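Local atomic coordinates of extracellular ligand-binding receptor (Sphaerobacter thermophilus, PDB entry 4ZPJ), a protein that probably captures a small ligand outside the membrane and hands it to an ABC transporter, as in other members of the leucine-binding protein family. Residues V288-D298 with V399-N409. Sequence-based numbering, arbitrary orientation.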
# COMPACT_ATOMS: atom_id res chain seq x y z
N VAL A 288 2.03 4.23 -10.95
CA VAL A 288 3.37 4.68 -11.35
C VAL A 288 4.45 4.13 -10.39
O VAL A 288 5.53 4.71 -10.22
CB VAL A 288 3.44 6.22 -11.47
CG1 VAL A 288 2.57 6.69 -12.63
CG2 VAL A 288 3.05 6.91 -10.18
N ASP A 289 4.15 3.00 -9.76
CA ASP A 289 5.09 2.36 -8.86
C ASP A 289 6.39 2.04 -9.58
O ASP A 289 6.41 1.73 -10.78
CB ASP A 289 4.51 1.05 -8.31
CG ASP A 289 5.46 0.37 -7.25
OD1 ASP A 289 5.72 1.00 -6.21
OD2 ASP A 289 5.95 -0.76 -7.47
N GLN A 290 7.47 2.10 -8.80
CA GLN A 290 8.83 1.86 -9.21
C GLN A 290 9.01 0.62 -10.04
O GLN A 290 9.74 0.64 -10.99
CB GLN A 290 9.68 1.60 -7.94
CG GLN A 290 11.16 1.53 -8.23
CD GLN A 290 11.70 2.90 -8.55
OE1 GLN A 290 11.39 3.87 -7.83
NE2 GLN A 290 12.47 3.02 -9.61
N SER A 291 8.35 -0.45 -9.67
CA SER A 291 8.48 -1.70 -10.43
C SER A 291 8.02 -1.57 -11.87
O SER A 291 8.46 -2.34 -12.72
CB SER A 291 7.69 -2.81 -9.78
OG SER A 291 6.38 -2.35 -9.47
N ILE A 292 7.13 -0.63 -12.18
CA ILE A 292 6.64 -0.58 -13.57
C ILE A 292 6.94 0.73 -14.24
O ILE A 292 6.58 0.92 -15.39
CB ILE A 292 5.15 -0.90 -13.65
CG1 ILE A 292 4.33 0.00 -12.71
CG2 ILE A 292 4.92 -2.34 -13.25
CD1 ILE A 292 2.84 -0.06 -12.96
N LEU A 293 7.61 1.62 -13.51
CA LEU A 293 7.94 2.94 -13.99
C LEU A 293 8.78 2.91 -15.24
O LEU A 293 8.48 3.59 -16.19
CB LEU A 293 8.60 3.76 -12.89
CG LEU A 293 8.44 5.27 -13.03
CD1 LEU A 293 7.06 5.69 -13.54
CD2 LEU A 293 8.74 5.96 -11.73
N PRO A 294 9.76 2.00 -15.33
CA PRO A 294 10.48 1.90 -16.62
C PRO A 294 9.66 1.59 -17.91
O PRO A 294 10.08 1.94 -19.01
CB PRO A 294 11.49 0.80 -16.36
CG PRO A 294 11.65 0.75 -14.88
CD PRO A 294 10.30 1.09 -14.31
N GLU A 295 8.52 0.92 -17.79
CA GLU A 295 7.75 0.48 -18.94
C GLU A 295 6.66 1.50 -19.28
O GLU A 295 6.15 1.53 -20.37
CB GLU A 295 7.14 -0.87 -18.65
CG GLU A 295 8.04 -1.73 -17.75
CD GLU A 295 7.77 -3.20 -17.86
OE1 GLU A 295 7.73 -3.88 -16.80
OE2 GLU A 295 7.59 -3.65 -19.01
N ILE A 296 6.29 2.32 -18.33
CA ILE A 296 5.48 3.46 -18.63
C ILE A 296 6.41 4.46 -19.30
O ILE A 296 6.24 4.85 -20.48
CB ILE A 296 5.01 4.15 -17.35
CG1 ILE A 296 4.18 3.23 -16.46
CG2 ILE A 296 4.31 5.46 -17.69
CD1 ILE A 296 2.97 2.73 -17.13
N GLY A 297 7.36 4.87 -18.46
CA GLY A 297 8.33 5.90 -18.71
C GLY A 297 7.76 7.21 -19.13
O GLY A 297 7.28 8.04 -18.35
N ASP A 298 7.86 7.39 -20.41
CA ASP A 298 7.58 8.61 -21.04
C ASP A 298 6.08 8.95 -20.86
O ASP A 298 5.71 10.12 -20.74
CB ASP A 298 8.04 8.41 -22.49
CG ASP A 298 7.72 9.56 -23.36
OD1 ASP A 298 8.03 10.71 -22.99
OD2 ASP A 298 7.15 9.26 -24.42
N VAL A 399 6.39 12.16 -11.59
CA VAL A 399 7.33 11.38 -12.38
C VAL A 399 8.22 12.28 -13.17
O VAL A 399 7.75 13.10 -13.96
CB VAL A 399 6.62 10.48 -13.39
CG1 VAL A 399 7.65 9.72 -14.21
CG2 VAL A 399 5.68 9.53 -12.65
N GLU A 400 9.51 12.08 -13.01
CA GLU A 400 10.52 12.84 -13.74
C GLU A 400 11.51 11.87 -14.33
O GLU A 400 11.49 10.67 -14.03
CB GLU A 400 11.22 13.84 -12.84
CG GLU A 400 10.22 14.77 -12.18
CD GLU A 400 10.91 15.88 -11.43
OE1 GLU A 400 12.17 15.97 -11.52
OE2 GLU A 400 10.19 16.64 -10.75
N GLN A 401 12.27 12.39 -15.28
CA GLN A 401 13.37 11.67 -15.90
C GLN A 401 14.70 12.29 -15.45
O GLN A 401 14.89 13.48 -15.60
CB GLN A 401 13.31 11.74 -17.40
CG GLN A 401 14.30 10.74 -18.03
CD GLN A 401 14.04 10.51 -19.52
OE1 GLN A 401 13.66 11.43 -20.26
NE2 GLN A 401 14.24 9.27 -19.96
N LEU A 402 15.58 11.44 -14.92
CA LEU A 402 16.90 11.81 -14.52
C LEU A 402 17.90 11.88 -15.70
O LEU A 402 17.62 11.46 -16.84
CB LEU A 402 17.41 10.81 -13.49
CG LEU A 402 16.52 10.58 -12.30
CD1 LEU A 402 17.24 9.80 -11.22
CD2 LEU A 402 16.05 11.89 -11.70
N ASP A 403 19.06 12.48 -15.44
CA ASP A 403 19.99 12.78 -16.51
C ASP A 403 20.57 11.48 -17.12
O ASP A 403 21.06 11.54 -18.22
CB ASP A 403 21.09 13.74 -16.02
CG ASP A 403 22.02 13.13 -14.98
OD1 ASP A 403 21.65 12.09 -14.43
OD2 ASP A 403 23.13 13.67 -14.73
N ASP A 404 20.50 10.34 -16.42
CA ASP A 404 20.94 9.07 -16.94
C ASP A 404 19.85 8.29 -17.69
O ASP A 404 20.10 7.16 -18.14
CB ASP A 404 21.48 8.18 -15.83
CG ASP A 404 20.40 7.66 -14.92
OD1 ASP A 404 19.71 8.50 -14.33
OD2 ASP A 404 20.21 6.42 -14.79
N GLY A 405 18.65 8.87 -17.79
CA GLY A 405 17.50 8.19 -18.45
C GLY A 405 16.48 7.56 -17.54
O GLY A 405 15.36 7.29 -17.95
N THR A 406 16.85 7.37 -16.27
CA THR A 406 15.99 6.70 -15.32
C THR A 406 14.80 7.58 -15.01
O THR A 406 14.94 8.81 -14.87
CB THR A 406 16.75 6.43 -14.01
OG1 THR A 406 17.86 5.55 -14.26
CG2 THR A 406 15.85 5.82 -12.95
N TYR A 407 13.65 6.92 -14.83
CA TYR A 407 12.38 7.52 -14.45
C TYR A 407 12.20 7.44 -12.96
O TYR A 407 12.48 6.44 -12.40
CB TYR A 407 11.22 6.82 -15.15
CG TYR A 407 11.24 7.10 -16.63
CD1 TYR A 407 10.80 8.33 -17.10
CD2 TYR A 407 11.71 6.16 -17.55
CE1 TYR A 407 10.80 8.62 -18.44
CE2 TYR A 407 11.72 6.44 -18.93
CZ TYR A 407 11.26 7.67 -19.36
OH TYR A 407 11.25 8.01 -20.69
N ALA A 408 11.77 8.52 -12.33
CA ALA A 408 11.83 8.61 -10.87
C ALA A 408 10.56 9.26 -10.39
O ALA A 408 10.17 10.26 -10.94
CB ALA A 408 13.03 9.51 -10.46
N ASN A 409 9.97 8.79 -9.30
CA ASN A 409 8.94 9.57 -8.60
C ASN A 409 9.54 10.55 -7.60
O ASN A 409 10.12 10.13 -6.60
CB ASN A 409 8.00 8.65 -7.85
CG ASN A 409 7.01 8.00 -8.77
OD1 ASN A 409 6.13 8.66 -9.32
ND2 ASN A 409 7.14 6.73 -8.94
O HOH W 1 10.32 6.36 -7.77
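Gly297 CA sits over the centre of one face of the Tyr407 ring, a CH-pi contact 3.4 Å from the ring centroid and only 9° off its normal. Glycine suits this place twice over: phi is positive where the chain leaves helix 293-296, and any CB would clash with CE2 of Tyr407. Without the ring, as with an alanine at Tyr407, the Gly297 backbone would probably lose its cover and a gap would open between it and the Gly405 carbonyl. Apolar packing continues inward, where Leu293 sets CG 3.8 Å from CB of Tyr407 and turns CD1 to the methyls of Val399; Val288 brings its CB against CG2 of Val399. Polar contacts centre on Asn409. With CG anti to its carbonyl carbon (chi1 -77°), ND2 donates a hydrogen bond to Val288 O (2.9 Å, N-H...O 156°), nearly within its own amide plane, while OD1 is buried without a polar partner. A water ties Gln290 OE1, 2.7 Å away, to Asn409 N. In this periplasmic-binding-protein fold, the hairpin of strands 390-401 and 407-418 thus packs against helix 293-296 and its preceding loop, whose Val288, Ile292 and Ile296 rest on helix 261-272, while Val399 pairs with Gly302 and Leu303.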